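Local atomic coordinates of nitrogenase iron-molybdenum cofactor biosynthesis protein NifB (PDB entry 7JMA), a protein that probably catalyses the radical SAM-dependent carbide insertion that accompanies the coupling of two [4Fe-4S] clusters into the [8Fe-9S-C] precursor of the nitrogenase iron-molybdenum cofactor. Residues Glu168-Glu171 against Val172-Asn176; Ile181-Leu184 against Ala185-Gly188; Gly200-Asp203 against Glu204-Asp208; Gly120-Leu123 against Pro124-Ala127. One frame throughout, in Å; residues are numbered along the deposited sequence.

All four contacts are local, and they follow one another along the chain without nesting or crossing. Interaction 4 comes first, closing the turn that leads from strand 113-118 into helix 123-132. Interactions 1 and 2 then lie on the same long helix, 166-186: the first near its start, the second at its C-terminal end, with centres about 19 Å apart. Interaction 3 closes the loop between strand 190-197 and helix 206-216. Residues 120-127 touch both parts of the long helix, through Asn176 at interaction 1 and Lys183 at interaction 2, joining two neighbouring helices of the radical SAM fold. Interaction 3 stands apart, touching none of the others.

Interaction 1: residues Glu168-Glu171 against Val172-Asn176; sequences EAFE and VLSRN
Phe170 lays its ring against Ser174, one turn further along helix 166-186. Its CB sets off away from residues 172-176, but with CG anti to the backbone N (chi1 172°) the far end of the ring comes back to them. There Phe170 CZ lies 3.6 Å from Ser174 CB, with CE2 and CE1 slightly farther; the CB sits over one face of the ring, displaced toward its rim. This is a CH-pi contact, with Ser174 CB 3.9 Å from the centroid of the Phe170 ring and 22° off the ring normal. The backbone draws the same pair together, since Ser174 N donates to Phe170 O over 2.7 Å at a nearly straight 161°. Three further i to i+4 bonds run from Val172 N, Leu173 N and Arg175 N to the carbonyls of Glu168, Ala169 and Glu171. Alongside them, Val172 CG2 rests 3.2 Å from Glu168 O. Arg175 bends at chi3, which brings its guanidinium edge-on to the amide of Asn176. NH2 of Arg175 donates to Asn176 OD1 at 2.9 Å, lying in the carbonyl plane, with the oxygen also close to the guanidinium plane. Glu171 OE2 forms a salt bridge with Arg167. The turn is packed from several sides: Phe170 touches Tyr154 of strand 154-159 and Pro147 of helix 147-150, Ala169 and Val172 meet Tyr164 of strand 162-165, and Leu173 touches Asn119 in a loop, its side chain about 7 Å from that of Cys42, a ligand of a [4Fe-4S] cluster that is absent from this apo model.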
loop_
_atom_site.group_PDB
_atom_site.type_symbol
_atom_site.label_atom_id
_atom_site.label_comp_id
_atom_site.label_asym_id
_atom_site.label_seq_id
_atom_site.Cartn_x
_atom_site.Cartn_y
_atom_site.Cartn_z
ATOM N N GLU A 168 14.163 14.475 3.955
ATOM C CA GLU A 168 14.847 13.218 4.247
ATOM C C GLU A 168 13.855 12.103 4.542
ATOM O O GLU A 168 14.086 10.947 4.175
ATOM C CB GLU A 168 15.811 13.389 5.416
ATOM C CG GLU A 168 16.677 12.160 5.650
ATOM C CD GLU A 168 17.818 12.405 6.623
ATOM O OE1 GLU A 168 18.959 11.995 6.311
ATOM O OE2 GLU A 168 17.575 12.995 7.700
ATOM N N ALA A 169 12.748 12.424 5.219
ATOM C CA ALA A 169 11.721 11.410 5.452
ATOM C C ALA A 169 11.201 10.838 4.130
ATOM O O ALA A 169 11.139 9.616 3.951
ATOM C CB ALA A 169 10.573 11.996 6.283
ATOM N N PHE A 170 10.814 11.706 3.193
ATOM C CA PHE A 170 10.318 11.201 1.918
ATOM C C PHE A 170 11.390 10.424 1.163
ATOM O O PHE A 170 11.094 9.414 0.503
ATOM C CB PHE A 170 9.802 12.331 1.030
ATOM C CG PHE A 170 9.467 11.853 -0.349
ATOM C CD1 PHE A 170 8.313 11.118 -0.569
ATOM C CD2 PHE A 170 10.346 12.061 -1.407
ATOM C CE1 PHE A 170 8.009 10.635 -1.847
ATOM C CE2 PHE A 170 10.047 11.583 -2.673
ATOM C CZ PHE A 170 8.878 10.869 -2.888
ATOM N N GLU A 171 12.634 10.902 1.192
ATOM C CA GLU A 171 13.674 10.223 0.429
ATOM C C GLU A 171 13.888 8.801 0.939
ATOM O O GLU A 171 14.099 7.872 0.148
ATOM C CB GLU A 171 14.966 11.034 0.480
ATOM C CG GLU A 171 14.875 12.313 -0.344
ATOM C CD GLU A 171 16.075 13.221 -0.175
ATOM O OE1 GLU A 171 16.794 13.092 0.843
ATOM O OE2 GLU A 171 16.298 14.064 -1.072
ATOM N N VAL A 172 13.813 8.614 2.257
ATOM C CA VAL A 172 13.920 7.283 2.845
ATOM C C VAL A 172 12.715 6.428 2.460
ATOM O O VAL A 172 12.865 5.281 2.011
ATOM C CB VAL A 172 14.063 7.396 4.377
ATOM C CG1 VAL A 172 13.954 6.013 5.035
ATOM C CG2 VAL A 172 15.372 8.076 4.749
ATOM N N LEU A 173 11.501 6.975 2.616
ATOM C CA LEU A 173 10.297 6.236 2.237
ATOM C C LEU A 173 10.337 5.877 0.757
ATOM O O LEU A 173 10.076 4.729 0.373
ATOM C CB LEU A 173 9.049 7.051 2.545
ATOM C CG LEU A 173 7.738 6.446 2.050
ATOM C CD1 LEU A 173 7.477 5.043 2.647
ATOM C CD2 LEU A 173 6.575 7.373 2.326
ATOM N N SER A 174 10.686 6.848 -0.090
ATOM C CA SER A 174 10.624 6.615 -1.528
ATOM C C SER A 174 11.625 5.555 -1.953
ATOM O O SER A 174 11.290 4.652 -2.737
ATOM C CB SER A 174 10.880 7.916 -2.293
ATOM O OG SER A 174 10.937 7.643 -3.706
ATOM N N ARG A 175 12.871 5.657 -1.472
ATOM C CA ARG A 175 13.864 4.647 -1.835
ATOM C C ARG A 175 13.410 3.254 -1.416
ATOM O O ARG A 175 13.495 2.293 -2.199
ATOM C CB ARG A 175 15.215 4.963 -1.204
ATOM C CG ARG A 175 16.337 4.211 -1.893
ATOM C CD ARG A 175 17.517 3.927 -0.994
ATOM N NE ARG A 175 17.094 3.380 0.293
ATOM C CZ ARG A 175 17.794 3.500 1.416
ATOM N NH1 ARG A 175 18.957 4.143 1.405
ATOM N NH2 ARG A 175 17.335 2.978 2.549
ATOM N N ASN A 176 12.897 3.134 -0.186
ATOM C CA ASN A 176 12.494 1.830 0.322
ATOM C C ASN A 176 11.285 1.281 -0.427
ATOM O O ASN A 176 11.249 0.088 -0.775
ATOM C CB ASN A 176 12.200 1.933 1.823
ATOM C CG ASN A 176 13.471 1.930 2.666
ATOM O OD1 ASN A 176 14.570 2.101 2.148
ATOM N ND2 ASN A 176 13.320 1.729 3.974
#

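Interaction 2: residues Ile181-Leu184 against Ala185-Gly188; sequences IEKL and AERG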
loop_
_atom_site.group_PDB
_atom_site.type_symbol
_atom_site.label_atom_id
_atom_site.label_comp_id
_atom_site.label_asym_id
_atom_site.label_seq_id
_atom_site.Cartn_x
_atom_site.Cartn_y
_atom_site.Cartn_z
ATOM N N ILE A 181 9.012 -2.556 -4.314
ATOM C CA ILE A 181 8.238 -2.992 -5.472
ATOM C C ILE A 181 9.052 -3.985 -6.281
ATOM O O ILE A 181 8.555 -5.043 -6.694
ATOM C CB ILE A 181 7.817 -1.781 -6.329
ATOM C CG1 ILE A 181 6.794 -0.912 -5.584
ATOM C CG2 ILE A 181 7.238 -2.226 -7.671
ATOM C CD1 ILE A 181 6.489 0.384 -6.332
ATOM N N GLU A 182 10.329 -3.664 -6.524
ATOM C CA GLU A 182 11.078 -4.588 -7.375
ATOM C C GLU A 182 11.371 -5.895 -6.650
ATOM O O GLU A 182 11.374 -6.957 -7.271
ATOM C CB GLU A 182 12.366 -3.960 -7.906
ATOM C CG GLU A 182 13.058 -2.942 -7.093
ATOM C CD GLU A 182 14.168 -2.254 -7.885
ATOM O OE1 GLU A 182 14.214 -1.005 -7.900
ATOM O OE2 GLU A 182 14.986 -2.967 -8.504
ATOM N N LYS A 183 11.584 -5.849 -5.335
ATOM C CA LYS A 183 11.822 -7.084 -4.592
ATOM C C LYS A 183 10.589 -7.973 -4.562
ATOM O O LYS A 183 10.709 -9.202 -4.629
ATOM C CB LYS A 183 12.264 -6.758 -3.162
ATOM C CG LYS A 183 13.726 -6.299 -3.093
ATOM C CD LYS A 183 14.197 -6.106 -1.649
ATOM C CE LYS A 183 14.597 -7.426 -1.017
ATOM N NZ LYS A 183 15.776 -7.267 -0.121
ATOM N N LEU A 184 9.401 -7.381 -4.407
ATOM C CA LEU A 184 8.174 -8.169 -4.497
ATOM C C LEU A 184 8.002 -8.737 -5.897
ATOM O O LEU A 184 7.736 -9.933 -6.072
ATOM C CB LEU A 184 6.956 -7.315 -4.175
ATOM C CG LEU A 184 6.864 -6.844 -2.723
ATOM C CD1 LEU A 184 5.625 -5.981 -2.623
ATOM C CD2 LEU A 184 6.810 -8.031 -1.775
ATOM N N ALA A 185 8.099 -7.870 -6.904
ATOM C CA ALA A 185 7.816 -8.291 -8.275
ATOM C C ALA A 185 8.717 -9.436 -8.716
ATOM O O ALA A 185 8.268 -10.332 -9.447
ATOM C CB ALA A 185 7.961 -7.101 -9.227
ATOM N N GLU A 186 10.003 -9.409 -8.328
ATOM C CA GLU A 186 10.915 -10.455 -8.782
ATOM C C GLU A 186 10.622 -11.792 -8.112
ATOM O O GLU A 186 11.048 -12.839 -8.613
ATOM C CB GLU A 186 12.364 -10.030 -8.557
ATOM C CG GLU A 186 12.806 -9.972 -7.125
ATOM C CD GLU A 186 14.134 -9.238 -6.963
ATOM O OE1 GLU A 186 14.685 -9.241 -5.840
ATOM O OE2 GLU A 186 14.625 -8.658 -7.961
ATOM N N ARG A 187 9.876 -11.775 -7.013
ATOM C CA ARG A 187 9.441 -12.978 -6.319
ATOM C C ARG A 187 8.065 -13.455 -6.758
ATOM O O ARG A 187 7.552 -14.428 -6.195
ATOM C CB ARG A 187 9.463 -12.736 -4.800
ATOM C CG ARG A 187 10.862 -12.733 -4.229
ATOM C CD ARG A 187 10.990 -11.908 -2.958
ATOM N NE ARG A 187 12.363 -11.948 -2.454
ATOM C CZ ARG A 187 13.341 -11.140 -2.863
ATOM N NH1 ARG A 187 13.105 -10.209 -3.781
ATOM N NH2 ARG A 187 14.561 -11.261 -2.349
ATOM N N GLY A 188 7.467 -12.839 -7.780
ATOM C CA GLY A 188 6.199 -13.295 -8.294
ATOM C C GLY A 188 4.988 -12.675 -7.647
ATOM O O GLY A 188 3.866 -12.968 -8.068
#
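Arg187 lies alongside Lys183, its NH1 meeting the Lys183 carbonyl, at the C-terminal end of helix 166-186, which finishes in a Schellman motif with Gly188, at positive phi, as its C-prime residue. The regular i to i+4 bonds run as far as Ala185 N to Ile181 O and Glu186 N to Glu182 O. Beyond them the pattern tightens: Arg187 N turns to Leu184 O at 3.0 Å, approaching from above the carbonyl plane, and Gly188 N reaches Ala185 O at 3.1 Å. Leu184 O also receives the backbone N of the residue following Gly188, completing the motif. The shift takes Arg187 N away from Lys183 O, and a side chain serves that carbonyl instead. Arg187 NH1 donates to Lys183 O over 2.7 Å (155°), the oxygen lying at the edge of the guanidinium and near its plane. NH1 of Arg187 also forms a salt bridge with Glu186 OE1 at 2.8 Å, using the anti lone pair of that oxygen, while NH2 pairs with Asp128 of helix 123-132. An alanine here would remove the whole guanidinium, and is likely to leave Lys183 O without its donor and both Glu186 and Asp128 without their positive mate. The other charged ends are tied to neighbouring helices: Lys183 NZ donates to Pro124 O, and Glu182 OE1 forms a salt bridge with Arg216. The Leu184 side chain packs on Leu123, Ala127 and Leu130 of helix 123-132. The aliphatic part of Arg187 also lines the carbonyl, CD coming within 3.2 Å of Lys183 O.

Interaction 3: residues Gly200-Asp203 against Glu204-Asp208; sequences GLND and EHIVD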
loop_
_atom_site.group_PDB
_atom_site.type_symbol
_atom_site.label_atom_id
_atom_site.label_comp_id
_atom_site.label_asym_id
_atom_site.label_seq_id
_atom_site.Cartn_x
_atom_site.Cartn_y
_atom_site.Cartn_z
ATOM N N GLY A 200 -3.211 20.246 -7.490
ATOM C CA GLY A 200 -2.287 21.315 -7.182
ATOM C C GLY A 200 -1.019 20.881 -6.491
ATOM O O GLY A 200 -0.214 21.739 -6.116
ATOM N N LEU A 201 -0.814 19.577 -6.297
ATOM C CA LEU A 201 0.398 19.095 -5.653
ATOM C C LEU A 201 1.069 18.020 -6.497
ATOM O O LEU A 201 2.243 18.157 -6.856
ATOM C CB LEU A 201 0.092 18.557 -4.252
ATOM C CG LEU A 201 1.295 18.188 -3.386
ATOM C CD1 LEU A 201 2.282 19.345 -3.331
ATOM C CD2 LEU A 201 0.834 17.833 -1.978
ATOM N N ASN A 202 0.347 16.943 -6.813
ATOM C CA ASN A 202 0.916 15.878 -7.630
ATOM C C ASN A 202 0.075 15.550 -8.861
ATOM O O ASN A 202 0.312 14.517 -9.492
ATOM C CB ASN A 202 1.140 14.609 -6.784
ATOM C CG ASN A 202 -0.163 13.925 -6.365
ATOM O OD1 ASN A 202 -1.264 14.408 -6.645
ATOM N ND2 ASN A 202 -0.035 12.793 -5.682
ATOM N N ASP A 203 -0.878 16.411 -9.234
ATOM C CA ASP A 203 -1.824 16.061 -10.294
ATOM C C ASP A 203 -1.129 15.828 -11.631
ATOM O O ASP A 203 -1.501 14.915 -12.377
ATOM C CB ASP A 203 -2.890 17.148 -10.436
ATOM C CG ASP A 203 -2.343 18.539 -10.195
ATOM O OD1 ASP A 203 -1.175 18.802 -10.551
ATOM O OD2 ASP A 203 -3.093 19.375 -9.657
ATOM N N GLU A 204 -0.136 16.646 -11.960
ATOM C CA GLU A 204 0.628 16.479 -13.189
ATOM C C GLU A 204 1.804 15.533 -13.014
ATOM O O GLU A 204 2.546 15.289 -13.973
ATOM C CB GLU A 204 1.125 17.834 -13.688
ATOM C CG GLU A 204 0.012 18.797 -14.057
ATOM C CD GLU A 204 0.498 20.227 -14.160
ATOM O OE1 GLU A 204 1.668 20.428 -14.551
ATOM O OE2 GLU A 204 -0.286 21.148 -13.851
ATOM N N HIS A 205 1.973 14.990 -11.816
ATOM C CA HIS A 205 3.091 14.143 -11.452
ATOM C C HIS A 205 2.733 12.662 -11.463
ATOM O O HIS A 205 3.632 11.817 -11.376
ATOM C CB HIS A 205 3.579 14.565 -10.058
ATOM C CG HIS A 205 4.716 13.758 -9.533
ATOM N ND1 HIS A 205 5.928 13.674 -10.180
ATOM C CD2 HIS A 205 4.835 13.018 -8.404
ATOM C CE1 HIS A 205 6.742 12.903 -9.479
ATOM N NE2 HIS A 205 6.103 12.493 -8.398
ATOM N N ILE A 206 1.447 12.331 -11.589
ATOM C CA ILE A 206 1.024 10.941 -11.482
ATOM C C ILE A 206 1.605 10.096 -12.611
ATOM O O ILE A 206 1.933 8.925 -12.398
ATOM C CB ILE A 206 -0.514 10.856 -11.440
ATOM C CG1 ILE A 206 -1.073 11.738 -10.317
ATOM C CG2 ILE A 206 -0.964 9.427 -11.261
ATOM C CD1 ILE A 206 -0.743 11.265 -8.941
ATOM N N VAL A 207 1.763 10.655 -13.815
ATOM C CA VAL A 207 2.328 9.844 -14.893
ATOM C C VAL A 207 3.808 9.559 -14.637
ATOM O O VAL A 207 4.332 8.521 -15.066
ATOM C CB VAL A 207 2.108 10.506 -16.267
ATOM C CG1 VAL A 207 0.680 10.285 -16.742
ATOM C CG2 VAL A 207 2.422 11.984 -16.207
ATOM N N ASP A 208 4.510 10.461 -13.942
ATOM C CA ASP A 208 5.881 10.169 -13.530
ATOM C C ASP A 208 5.915 8.999 -12.560
ATOM O O ASP A 208 6.776 8.116 -12.666
ATOM C CB ASP A 208 6.531 11.396 -12.886
ATOM C CG ASP A 208 6.518 12.607 -13.788
ATOM O OD1 ASP A 208 6.876 12.464 -14.975
ATOM O OD2 ASP A 208 6.155 13.701 -13.303
HETATM O O HOH W 1 2.045 17.824 -10.065
HETATM O O HOH W 2 0.342 12.981 -14.074
#
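Asn202 and Asp203 meet His205 and Ile206 across a tight, largely buried turn that carries the chain from strand 190-197 into helix 206-216. Its backbone pivot is Asn202 O, which accepts from His205 N at 2.9 Å, the donor standing above the carbonyl plane. Ile206 packs on the same carbonyl, its CG1 3.2 Å from Asn202 O, and with chi1 near -55° and chi2 near -68° its CD1 comes up to the Asn202 amide. There Ile206 CD1 lies 3.7 Å from Asn202 ND2, the two side chains crossing obliquely. The amide itself is well gripped: OD1 accepts from Ile198 N, and ND2 donates to the carbonyls of Val196 and Asn143. His205 is held at both ring nitrogens, ND1 donating to Asp208 OD2 at 3.1 Å, on its anti lone pair, and NE2 bonding to Val145 N. A water bridges the start of the helix, donating to Asp203 O at 3.2 Å and accepting from Val207 N at 2.7 Å. Asp203 and Glu204 run side by side with OD1 and OE2 only 4.1 Å apart, a like-charge approach that would probably be unfavourable. Ile206 also touches Leu197, Met221 and Val250, and an alanine in its place would probably open a gap between the Asn202 amide and these side chains. The whole is the strand-to-helix turn of a beta-alpha-beta crossover joining parallel strands 190-197 and 220-225, the repeating connection of the partial TIM barrel of radical SAM enzymes.

Interaction 4: residues Gly120-Leu123 against Pro124-Ala127; sequences GLLL and PDRA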
loop_
_atom_site.group_PDB
_atom_site.type_symbol
_atom_site.label_atom_id
_atom_site.label_comp_id
_atom_site.label_asym_id
_atom_site.label_seq_id
_atom_site.Cartn_x
_atom_site.Cartn_y
_atom_site.Cartn_z
ATOM N N GLY A 120 5.082 0.514 2.048
ATOM C CA GLY A 120 6.325 0.031 1.470
ATOM C C GLY A 120 7.603 0.341 2.230
ATOM O O GLY A 120 8.675 -0.135 1.827
ATOM N N LEU A 121 7.543 1.108 3.328
ATOM C CA LEU A 121 8.780 1.481 4.003
ATOM C C LEU A 121 9.592 0.258 4.421
ATOM O O LEU A 121 10.822 0.250 4.295
ATOM C CB LEU A 121 8.474 2.344 5.235
ATOM C CG LEU A 121 9.719 2.820 5.982
ATOM C CD1 LEU A 121 10.600 3.769 5.163
ATOM C CD2 LEU A 121 9.268 3.529 7.284
ATOM N N LEU A 122 8.926 -0.786 4.910
ATOM C CA LEU A 122 9.608 -1.982 5.405
ATOM C C LEU A 122 9.715 -3.076 4.357
ATOM O O LEU A 122 10.123 -4.198 4.692
ATOM C CB LEU A 122 8.881 -2.538 6.632
ATOM C CG LEU A 122 9.021 -1.610 7.832
ATOM C CD1 LEU A 122 8.064 -2.022 8.940
ATOM C CD2 LEU A 122 10.467 -1.645 8.306
ATOM N N LEU A 123 9.336 -2.791 3.113
ATOM C CA LEU A 123 9.361 -3.836 2.087
ATOM C C LEU A 123 10.743 -4.408 1.826
ATOM O O LEU A 123 10.851 -5.639 1.690
ATOM C CB LEU A 123 8.773 -3.319 0.771
ATOM C CG LEU A 123 7.264 -3.492 0.677
ATOM C CD1 LEU A 123 6.762 -2.913 -0.641
ATOM C CD2 LEU A 123 6.891 -4.974 0.813
ATOM N N PRO A 124 11.812 -3.619 1.710
ATOM C CA PRO A 124 13.120 -4.255 1.502
ATOM C C PRO A 124 13.465 -5.252 2.593
ATOM O O PRO A 124 14.012 -6.323 2.305
ATOM C CB PRO A 124 14.083 -3.065 1.474
ATOM C CG PRO A 124 13.240 -1.937 0.966
ATOM C CD PRO A 124 11.919 -2.149 1.665
ATOM N N ASP A 125 13.111 -4.951 3.841
ATOM C CA ASP A 125 13.436 -5.849 4.937
ATOM C C ASP A 125 12.478 -7.029 5.054
ATOM O O ASP A 125 12.851 -8.046 5.643
ATOM C CB ASP A 125 13.460 -5.068 6.251
ATOM C CG ASP A 125 14.330 -3.826 6.170
ATOM O OD1 ASP A 125 15.548 -3.972 5.930
ATOM O OD2 ASP A 125 13.796 -2.709 6.345
ATOM N N ARG A 126 11.260 -6.929 4.517
ATOM C CA ARG A 126 10.267 -7.983 4.712
ATOM C C ARG A 126 9.869 -8.708 3.438
ATOM O O ARG A 126 9.102 -9.678 3.518
ATOM C CB ARG A 126 9.000 -7.417 5.365
ATOM C CG ARG A 126 9.245 -6.809 6.706
ATOM C CD ARG A 126 9.652 -7.872 7.721
ATOM N NE ARG A 126 9.368 -7.440 9.084
ATOM C CZ ARG A 126 9.101 -8.259 10.097
ATOM N NH1 ARG A 126 9.075 -9.575 9.913
ATOM N NH2 ARG A 126 8.856 -7.759 11.302
ATOM N N ALA A 127 10.368 -8.285 2.276
ATOM C CA ALA A 127 9.889 -8.857 1.020
ATOM C C ALA A 127 10.106 -10.366 0.971
ATOM O O ALA A 127 9.205 -11.112 0.570
ATOM C CB ALA A 127 10.563 -8.171 -0.164
#
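The N-terminal end of helix 123-132 is built here, where a type I beta turn from Gly120 to Leu123 brings Leu122 to the N-cap position and leads into Pro124-Ala127. Leu123 N closes the turn on Gly120 O at 3.0 Å. In the first helical turn Arg126 N has two acceptors: a weak bond to Leu122 O at 3.0 Å and one to Leu123 O at 3.1 Å, which it approaches from above the carbonyl plane. Ala127 N adds another weak bond, 2.8 Å to Leu123 O. Pro124, which has no N-H to offer, fits this first turn; Pro124 CD lies against Leu123 CB at 3.5 Å, a close approach that largely follows from the Leu-Pro peptide link. Arg126 brings CG to 3.4 Å from Leu122 O, then bends at chi2 (-67°); its guanidinium pairs with Glu129 and makes a cation-pi contact with Phe99. Leu122 CD2 lies 4.0 Å from Asp125 OD2, whose hydrogen-bond partner is the Tyr159 hydroxyl. Leu121 packs against Val172 and Leu173 of helix 166-186. The arrangement is a strand-to-helix connection of the radical SAM partial barrel, following the C-terminal end of parallel strand 113-118, which carries Cys115, a ligand of a [4Fe-4S] cluster not present in this apo model.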